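Local atomic coordinates of oxalate biosynthetic component 1 (Burkholderia thailandensis, PDB entry 5IKY), a protein that makes oxalate in quorum sensing-dependent oxalogenesis, combining serine hydrolase and lyase activities in a single chain. Residues 111-116 / 149-154; 115-120 / 486-491; 480-485 / 498-503. All coordinates share one frame; numbering follows the deposited sequence.

Overall arrangement
A series of three modest contacts shows how domains far apart in sequence can be coupled in steps. Contact 1 is partly buried and internal to the N-terminal domain, where backbone bonds join two strands. Contact 2 starts from the same piece: residues 115-120 reach a turn 366 residues later, and the join is more buried but carried by proline, leucine and arginine contacts. Contact 3 fixes the hairpin bearing that turn to helix 497-510, beside the curled parallel sheet, probably a TIM-like barrel, mixing one amide bond with valine and aromatic packing. L149 and L120 link contacts 1 and 2; G490 O, close to D484 N, links contacts 2 and 3. Contacts 1 and 3 do not touch.

Contact 1. Residues 111-116 / 149-154; sequences QPPLIT and LTWAHD
P113 O is the polar focus of this strand pairing, accepting from W151 N and T150 OG1, both at 3.2 Å. T150 OG1 stands anti to its own backbone N (chi1 180°), which sets the hydroxyl beside the neighbouring strand; it approaches P113 O tilted from the carbonyl plane, whereas W151 N lies in that plane. Beyond the L114/T150 pair, I115 and L149 exchange backbone bonds, I115 N to L149 O at 2.8 Å and L149 N to I115 O at 3.0 Å. Their side chains share the covered face, CB to CB 4.4 Å, with L149 buried: L136 of helix 126-138 and L120 touch both, and V133 adds to the cover over L149. P113 packs with its CG 4.1 Å from W151 CB, while the indole turns away to bond R155 O through NE1. The other face is more exposed. There L114 brings CD1 to L149 O at 3.5 Å, and P112 touches W151 O with its CB. Such alternation of a covered and a more exposed face is characteristic of a small antiparallel sheet lying on a helix, here three strands in the order 114-115, 149-150, 142-143.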
loop_
_atom_site.group_PDB
_atom_site.type_symbol
_atom_site.label_atom_id
_atom_site.label_comp_id
_atom_site.label_asym_id
_atom_site.label_seq_id
_atom_site.Cartn_x
_atom_site.Cartn_y
_atom_site.Cartn_z
ATOM N N GLN A 111 -21.112 12.110 27.445
ATOM C CA GLN A 111 -21.465 10.787 26.982
ATOM C C GLN A 111 -22.049 10.990 25.574
ATOM O O GLN A 111 -22.967 11.798 25.393
ATOM C CB GLN A 111 -22.358 10.164 28.067
ATOM C CG GLN A 111 -22.060 8.721 28.630
ATOM C CD GLN A 111 -20.532 8.283 28.785
ATOM O OE1 GLN A 111 -20.237 7.136 29.212
ATOM N NE2 GLN A 111 -19.633 9.065 28.194
ATOM N N PRO A 112 -21.405 10.353 24.558
ATOM C CA PRO A 112 -21.721 10.642 23.147
ATOM C C PRO A 112 -23.199 10.511 22.822
ATOM O O PRO A 112 -23.799 9.531 23.243
ATOM C CB PRO A 112 -20.917 9.595 22.380
ATOM C CG PRO A 112 -19.786 9.262 23.252
ATOM C CD PRO A 112 -20.286 9.391 24.680
ATOM N N PRO A 113 -23.769 11.494 22.097
ATOM C CA PRO A 113 -25.140 11.400 21.581
ATOM C C PRO A 113 -25.331 10.137 20.752
ATOM O O PRO A 113 -24.529 9.869 19.858
ATOM C CB PRO A 113 -25.279 12.652 20.712
ATOM C CG PRO A 113 -24.344 13.625 21.322
ATOM C CD PRO A 113 -23.174 12.817 21.827
ATOM N N LEU A 114 -26.371 9.368 21.051
ATOM C CA LEU A 114 -26.593 8.102 20.369
ATOM C C LEU A 114 -28.057 7.909 20.011
ATOM O O LEU A 114 -28.924 7.885 20.884
ATOM C CB LEU A 114 -26.118 6.935 21.236
ATOM C CG LEU A 114 -26.371 5.533 20.680
ATOM C CD1 LEU A 114 -25.424 5.234 19.533
ATOM C CD2 LEU A 114 -26.240 4.488 21.777
ATOM N N ILE A 115 -28.323 7.786 18.716
ATOM C CA ILE A 115 -29.641 7.409 18.233
ATOM C C ILE A 115 -29.594 5.941 17.827
ATOM O O ILE A 115 -29.042 5.590 16.782
ATOM C CB ILE A 115 -30.088 8.284 17.050
ATOM C CG1 ILE A 115 -30.113 9.755 17.469
ATOM C CG2 ILE A 115 -31.451 7.841 16.539
ATOM C CD1 ILE A 115 -30.546 10.695 16.373
ATOM N N THR A 116 -30.164 5.088 18.672
ATOM C CA THR A 116 -30.056 3.644 18.498
ATOM C C THR A 116 -30.760 3.147 17.242
ATOM O O THR A 116 -31.697 3.773 16.748
ATOM C CB THR A 116 -30.632 2.890 19.709
ATOM O OG1 THR A 116 -31.983 3.309 19.935
ATOM C CG2 THR A 116 -29.802 3.171 20.952
ATOM N N LEU A 149 -26.636 5.668 15.061
ATOM C CA LEU A 149 -25.971 6.921 14.723
ATOM C C LEU A 149 -25.393 7.564 15.981
ATOM O O LEU A 149 -26.053 7.616 17.019
ATOM C CB LEU A 149 -26.943 7.877 14.031
ATOM C CG LEU A 149 -27.550 7.377 12.718
ATOM C CD1 LEU A 149 -28.639 8.322 12.233
ATOM C CD2 LEU A 149 -26.471 7.206 11.657
ATOM N N THR A 150 -24.158 8.049 15.888
ATOM C CA THR A 150 -23.486 8.631 17.044
ATOM C C THR A 150 -22.644 9.850 16.677
ATOM O O THR A 150 -22.294 10.056 15.514
ATOM C CB THR A 150 -22.582 7.596 17.744
ATOM O OG1 THR A 150 -21.933 8.205 18.866
ATOM C CG2 THR A 150 -21.530 7.071 16.782
ATOM N N TRP A 151 -22.321 10.650 17.688
ATOM C CA TRP A 151 -21.522 11.858 17.517
ATOM C C TRP A 151 -20.324 11.818 18.463
ATOM O O TRP A 151 -20.485 11.629 19.669
ATOM C CB TRP A 151 -22.380 13.098 17.774
ATOM C CG TRP A 151 -21.642 14.386 17.647
ATOM C CD1 TRP A 151 -21.033 15.085 18.649
ATOM C CD2 TRP A 151 -21.439 15.143 16.449
ATOM N NE1 TRP A 151 -20.459 16.227 18.147
ATOM C CE2 TRP A 151 -20.696 16.286 16.798
ATOM C CE3 TRP A 151 -21.813 14.962 15.114
ATOM C CZ2 TRP A 151 -20.318 17.245 15.861
ATOM C CZ3 TRP A 151 -21.435 15.912 14.185
ATOM C CH2 TRP A 151 -20.696 17.039 14.563
ATOM N N ALA A 152 -19.125 12.004 17.917
ATOM C CA ALA A 152 -17.896 11.743 18.668
ATOM C C ALA A 152 -17.196 12.992 19.208
ATOM O O ALA A 152 -16.371 12.898 20.117
ATOM C CB ALA A 152 -16.928 10.954 17.797
ATOM N N HIS A 153 -17.519 14.155 18.653
ATOM C CA HIS A 153 -16.784 15.380 18.965
ATOM C C HIS A 153 -17.261 16.050 20.256
ATOM O O HIS A 153 -18.333 15.728 20.770
ATOM C CB HIS A 153 -16.883 16.350 17.791
ATOM C CG HIS A 153 -16.543 15.728 16.472
ATOM N ND1 HIS A 153 -17.502 15.257 15.601
ATOM C CD2 HIS A 153 -15.347 15.478 15.886
ATOM C CE1 HIS A 153 -16.913 14.760 14.528
ATOM N NE2 HIS A 153 -15.606 14.879 14.676
ATOM N N ASP A 154 -16.459 16.977 20.780
ATOM C CA ASP A 154 -16.754 17.604 22.070
ATOM C C ASP A 154 -17.650 18.832 21.924
ATOM O O ASP A 154 -18.022 19.464 22.912
ATOM C CB ASP A 154 -15.462 17.984 22.802
ATOM C CG ASP A 154 -14.514 18.805 21.946
ATOM O OD1 ASP A 154 -14.915 19.255 20.852
ATOM O OD2 ASP A 154 -13.363 19.016 22.384
#

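Contact 2. Residues 115-120 / 486-491; sequences ITRNTL and RVPGGV
A type II beta turn, V487 to G490, presents P488 to R117 and L120 in the first turn of helix 117-121, so the tip of a hairpin meets the start of a helix in the N-terminal domain. The turn is closed by G490 N bonding V487 O at 2.8 Å. L120 brings CD1 to P488 CG, 3.7 Å away, in plain apolar contact. R117 starts about as near but reaches P488 with the end of a long side chain: CG lies anti to the backbone N (chi1 168°), and the chain bends at the next bond. Its NH2 sits 3.2 Å from P488 CD and 3.3 Å from P488 CB, the latter in the guanidinium plane at its edge. R486 O lies over one face of the same group, offset toward the rim and 4.1 Å from R117 NE. V129 of helix 126-138 also touches P488, and G489 O accepts from R130 NE. P488 N has no hydrogen to share, and R117 NH2 meets the proline by van der Waals contact; R486 O over one face may add a weak electrostatic attraction, while the salt bridge is made by NH1 to E121 in the arginine's own helix.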
loop_
_atom_site.group_PDB
_atom_site.type_symbol
_atom_site.label_atom_id
_atom_site.label_comp_id
_atom_site.label_asym_id
_atom_site.label_seq_id
_atom_site.Cartn_x
_atom_site.Cartn_y
_atom_site.Cartn_z
ATOM N N ILE A 115 -28.323 7.786 18.716
ATOM C CA ILE A 115 -29.641 7.409 18.233
ATOM C C ILE A 115 -29.594 5.941 17.827
ATOM O O ILE A 115 -29.042 5.590 16.782
ATOM C CB ILE A 115 -30.088 8.284 17.050
ATOM C CG1 ILE A 115 -30.113 9.755 17.469
ATOM C CG2 ILE A 115 -31.451 7.841 16.539
ATOM C CD1 ILE A 115 -30.546 10.695 16.373
ATOM N N THR A 116 -30.164 5.088 18.672
ATOM C CA THR A 116 -30.056 3.644 18.498
ATOM C C THR A 116 -30.760 3.147 17.242
ATOM O O THR A 116 -31.697 3.773 16.748
ATOM C CB THR A 116 -30.632 2.890 19.709
ATOM O OG1 THR A 116 -31.983 3.309 19.935
ATOM C CG2 THR A 116 -29.802 3.171 20.952
ATOM N N ARG A 117 -30.290 2.010 16.739
ATOM C CA ARG A 117 -30.883 1.365 15.574
ATOM C C ARG A 117 -32.348 1.020 15.826
ATOM O O ARG A 117 -33.189 1.153 14.936
ATOM C CB ARG A 117 -30.085 0.109 15.211
ATOM C CG ARG A 117 -30.757 -0.810 14.209
ATOM C CD ARG A 117 -29.725 -1.503 13.336
ATOM N NE ARG A 117 -30.323 -2.515 12.470
ATOM C CZ ARG A 117 -31.012 -2.243 11.367
ATOM N NH1 ARG A 117 -31.518 -3.228 10.637
ATOM N NH2 ARG A 117 -31.206 -0.986 10.997
ATOM N N ASN A 118 -32.648 0.589 17.047
ATOM C CA ASN A 118 -34.019 0.268 17.429
ATOM C C ASN A 118 -34.935 1.488 17.363
ATOM O O ASN A 118 -36.099 1.377 16.975
ATOM C CB ASN A 118 -34.052 -0.335 18.833
ATOM C CG ASN A 118 -33.613 -1.785 18.854
ATOM O OD1 ASN A 118 -33.944 -2.557 17.954
ATOM N ND2 ASN A 118 -32.865 -2.164 19.884
ATOM N N THR A 119 -34.408 2.648 17.740
ATOM C CA THR A 119 -35.175 3.889 17.693
ATOM C C THR A 119 -35.550 4.253 16.259
ATOM O O THR A 119 -36.691 4.621 15.979
ATOM C CB THR A 119 -34.398 5.059 18.326
ATOM O OG1 THR A 119 -34.139 4.775 19.707
ATOM C CG2 THR A 119 -35.194 6.352 18.219
ATOM N N LEU A 120 -34.584 4.139 15.355
ATOM C CA LEU A 120 -34.808 4.458 13.950
ATOM C C LEU A 120 -35.770 3.472 13.291
ATOM O O LEU A 120 -36.629 3.866 12.502
ATOM C CB LEU A 120 -33.481 4.477 13.188
ATOM C CG LEU A 120 -32.529 5.625 13.527
ATOM C CD1 LEU A 120 -31.167 5.402 12.883
ATOM C CD2 LEU A 120 -33.129 6.953 13.088
ATOM N N ARG A 486 -25.852 -2.677 7.040
ATOM C CA ARG A 486 -25.943 -2.598 8.495
ATOM C C ARG A 486 -26.736 -1.376 8.955
ATOM O O ARG A 486 -27.186 -1.308 10.099
ATOM C CB ARG A 486 -24.546 -2.564 9.115
ATOM C CG ARG A 486 -23.673 -3.750 8.752
ATOM C CD ARG A 486 -22.228 -3.490 9.141
ATOM N NE ARG A 486 -21.709 -2.285 8.499
ATOM C CZ ARG A 486 -20.477 -1.819 8.666
ATOM N NH1 ARG A 486 -19.626 -2.455 9.459
ATOM N NH2 ARG A 486 -20.094 -0.714 8.041
ATOM N N VAL A 487 -26.903 -0.418 8.053
ATOM C CA VAL A 487 -27.571 0.837 8.370
ATOM C C VAL A 487 -29.042 0.796 7.966
ATOM O O VAL A 487 -29.374 0.347 6.868
ATOM C CB VAL A 487 -26.868 2.022 7.668
ATOM C CG1 VAL A 487 -27.666 3.307 7.815
ATOM C CG2 VAL A 487 -25.460 2.196 8.215
ATOM N N PRO A 488 -29.934 1.254 8.860
ATOM C CA PRO A 488 -31.354 1.368 8.515
ATOM C C PRO A 488 -31.553 2.301 7.327
ATOM O O PRO A 488 -31.193 3.477 7.397
ATOM C CB PRO A 488 -31.989 1.944 9.787
ATOM C CG PRO A 488 -30.859 2.546 10.551
ATOM C CD PRO A 488 -29.660 1.708 10.235
ATOM N N GLY A 489 -32.115 1.772 6.245
ATOM C CA GLY A 489 -32.249 2.523 5.012
ATOM C C GLY A 489 -31.270 2.021 3.969
ATOM O O GLY A 489 -31.482 2.192 2.769
ATOM N N GLY A 490 -30.187 1.406 4.437
ATOM C CA GLY A 490 -29.212 0.780 3.562
ATOM C C GLY A 490 -28.179 1.716 2.960
ATOM O O GLY A 490 -27.260 1.271 2.271
ATOM N N VAL A 491 -28.323 3.011 3.219
ATOM C CA VAL A 491 -27.417 4.000 2.643
ATOM C C VAL A 491 -26.954 5.023 3.689
ATOM O O VAL A 491 -27.693 5.366 4.615
ATOM C CB VAL A 491 -28.082 4.724 1.448
ATOM C CG1 VAL A 491 -29.240 5.595 1.917
ATOM C CG2 VAL A 491 -27.064 5.545 0.675
#

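Contact 3. Residues 480-485 / 498-503; sequences LNVFDA and GDQVRW
Q500 NE2 reaches across to N481 O at 2.9 Å and also bonds A479 O, so one amide nitrogen spans two carbonyls. Strand 481-483 pairs with 491-493 in a beta hairpin between strand 471-474 and helix 497-510, which leads to strand 514-515; both flanking strands pair with 4-9 in a curled parallel sheet, an order consistent with a TIM-like barrel. The bond to N481 O is nearly straight at the hydrogen (166°), and the acceptor lies in the Q500 amide plane, although the donor stands above the plane of the carbonyl. V482 fills the middle with two branches pointed at different residues. CG1 meets D499 OD2 at 3.7 Å, the two side chains crossing at about a right angle, while CG2 lies 3.8 Å from W503 CB. D499 OD2 is itself held by R492 of the hairpin, in a salt bridge, and by C495 N; the carboxylate thus ties helix to hairpin. W503 CG, anti to its backbone N (chi1 165°), is carried toward the strand near V482 CG2, and the indole runs alongside F483, with W503 CD1 3.5 Å from F483 O. The rings are oblique, planes at 46°, and W503 CZ2 sits at the edge of the F483 ring, 3.8 Å from CD2 of F483.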
loop_
_atom_site.group_PDB
_atom_site.type_symbol
_atom_site.label_atom_id
_atom_site.label_comp_id
_atom_site.label_asym_id
_atom_site.label_seq_id
_atom_site.Cartn_x
_atom_site.Cartn_y
_atom_site.Cartn_z
ATOM N N LEU A 480 -21.768 10.832 -3.203
ATOM C CA LEU A 480 -21.352 11.157 -1.844
ATOM C C LEU A 480 -21.808 10.112 -0.833
ATOM O O LEU A 480 -21.430 10.165 0.336
ATOM C CB LEU A 480 -21.886 12.530 -1.439
ATOM C CG LEU A 480 -21.406 13.723 -2.266
ATOM C CD1 LEU A 480 -21.940 15.022 -1.674
ATOM C CD2 LEU A 480 -19.885 13.742 -2.355
ATOM N N ASN A 481 -22.623 9.165 -1.286
ATOM C CA ASN A 481 -23.124 8.117 -0.405
ATOM C C ASN A 481 -22.486 6.766 -0.696
ATOM O O ASN A 481 -21.804 6.591 -1.707
ATOM C CB ASN A 481 -24.645 7.999 -0.524
ATOM C CG ASN A 481 -25.354 9.311 -0.266
ATOM O OD1 ASN A 481 -24.880 10.148 0.504
ATOM N ND2 ASN A 481 -26.503 9.495 -0.907
ATOM N N VAL A 482 -22.713 5.813 0.201
ATOM C CA VAL A 482 -22.254 4.443 0.012
ATOM C C VAL A 482 -23.291 3.486 0.598
ATOM O O VAL A 482 -23.923 3.784 1.614
ATOM C CB VAL A 482 -20.867 4.205 0.663
ATOM C CG1 VAL A 482 -20.923 4.432 2.170
ATOM C CG2 VAL A 482 -20.347 2.810 0.342
ATOM N N PHE A 483 -23.489 2.349 -0.056
ATOM C CA PHE A 483 -24.459 1.377 0.426
ATOM C C PHE A 483 -23.891 0.571 1.588
ATOM O O PHE A 483 -22.784 0.039 1.511
ATOM C CB PHE A 483 -24.903 0.451 -0.706
ATOM C CG PHE A 483 -25.703 1.145 -1.772
ATOM C CD1 PHE A 483 -26.985 1.600 -1.505
ATOM C CD2 PHE A 483 -25.176 1.342 -3.037
ATOM C CE1 PHE A 483 -27.725 2.240 -2.481
ATOM C CE2 PHE A 483 -25.912 1.981 -4.016
ATOM C CZ PHE A 483 -27.186 2.430 -3.739
ATOM N N ASP A 484 -24.662 0.500 2.668
ATOM C CA ASP A 484 -24.275 -0.249 3.854
ATOM C C ASP A 484 -25.503 -0.940 4.435
ATOM O O ASP A 484 -26.410 -0.283 4.950
ATOM C CB ASP A 484 -23.632 0.676 4.893
ATOM C CG ASP A 484 -22.887 -0.085 5.979
ATOM O OD1 ASP A 484 -23.200 -1.271 6.217
ATOM O OD2 ASP A 484 -21.984 0.513 6.602
ATOM N N ALA A 485 -25.523 -2.265 4.350
ATOM C CA ALA A 485 -26.677 -3.051 4.777
ATOM C C ALA A 485 -26.905 -2.987 6.289
ATOM O O ALA A 485 -28.018 -3.209 6.764
ATOM C CB ALA A 485 -26.516 -4.495 4.329
ATOM N N GLY A 498 -12.172 5.843 -0.455
ATOM C CA GLY A 498 -11.736 4.525 -0.031
ATOM C C GLY A 498 -12.887 3.689 0.495
ATOM O O GLY A 498 -12.906 2.468 0.342
ATOM N N ASP A 499 -13.850 4.359 1.119
ATOM C CA ASP A 499 -15.061 3.709 1.597
ATOM C C ASP A 499 -15.813 3.073 0.427
ATOM O O ASP A 499 -16.256 1.928 0.506
ATOM C CB ASP A 499 -15.956 4.719 2.319
ATOM C CG ASP A 499 -16.941 4.063 3.264
ATOM O OD1 ASP A 499 -17.016 2.816 3.289
ATOM O OD2 ASP A 499 -17.657 4.804 3.970
ATOM N N GLN A 500 -15.935 3.826 -0.663
ATOM C CA GLN A 500 -16.665 3.372 -1.841
ATOM C C GLN A 500 -15.889 2.329 -2.643
ATOM O O GLN A 500 -16.483 1.424 -3.230
ATOM C CB GLN A 500 -17.014 4.563 -2.731
ATOM C CG GLN A 500 -18.072 5.479 -2.136
ATOM C CD GLN A 500 -18.097 6.838 -2.798
ATOM O OE1 GLN A 500 -17.092 7.286 -3.348
ATOM N NE2 GLN A 500 -19.246 7.505 -2.750
ATOM N N VAL A 501 -14.564 2.457 -2.673
ATOM C CA VAL A 501 -13.722 1.466 -3.332
ATOM C C VAL A 501 -13.835 0.130 -2.605
ATOM O O VAL A 501 -13.881 -0.931 -3.229
ATOM C CB VAL A 501 -12.247 1.911 -3.382
ATOM C CG1 VAL A 501 -11.376 0.806 -3.951
ATOM C CG2 VAL A 501 -12.105 3.174 -4.215
ATOM N N ARG A 502 -13.894 0.195 -1.279
ATOM C CA ARG A 502 -14.057 -0.998 -0.460
ATOM C C ARG A 502 -15.377 -1.689 -0.776
ATOM O O ARG A 502 -15.433 -2.909 -0.932
ATOM C CB ARG A 502 -13.990 -0.646 1.026
ATOM C CG ARG A 502 -14.126 -1.846 1.946
ATOM C CD ARG A 502 -14.081 -1.431 3.406
ATOM N NE ARG A 502 -14.085 -2.589 4.295
ATOM C CZ ARG A 502 -12.990 -3.240 4.673
ATOM N NH1 ARG A 502 -11.800 -2.848 4.237
ATOM N NH2 ARG A 502 -13.084 -4.285 5.484
ATOM N N TRP A 503 -16.437 -0.895 -0.873
ATOM C CA TRP A 503 -17.752 -1.412 -1.221
ATOM C C TRP A 503 -17.737 -2.074 -2.599
ATOM O O TRP A 503 -18.273 -3.167 -2.774
ATOM C CB TRP A 503 -18.793 -0.292 -1.183
ATOM C CG TRP A 503 -20.080 -0.652 -1.858
ATOM C CD1 TRP A 503 -21.134 -1.326 -1.309
ATOM C CD2 TRP A 503 -20.448 -0.364 -3.212
ATOM N NE1 TRP A 503 -22.136 -1.472 -2.238
ATOM C CE2 TRP A 503 -21.739 -0.893 -3.415
ATOM C CE3 TRP A 503 -19.811 0.289 -4.272
ATOM C CZ2 TRP A 503 -22.406 -0.786 -4.634
ATOM C CZ3 TRP A 503 -20.474 0.393 -5.483
ATOM C CH2 TRP A 503 -21.758 -0.141 -5.653
#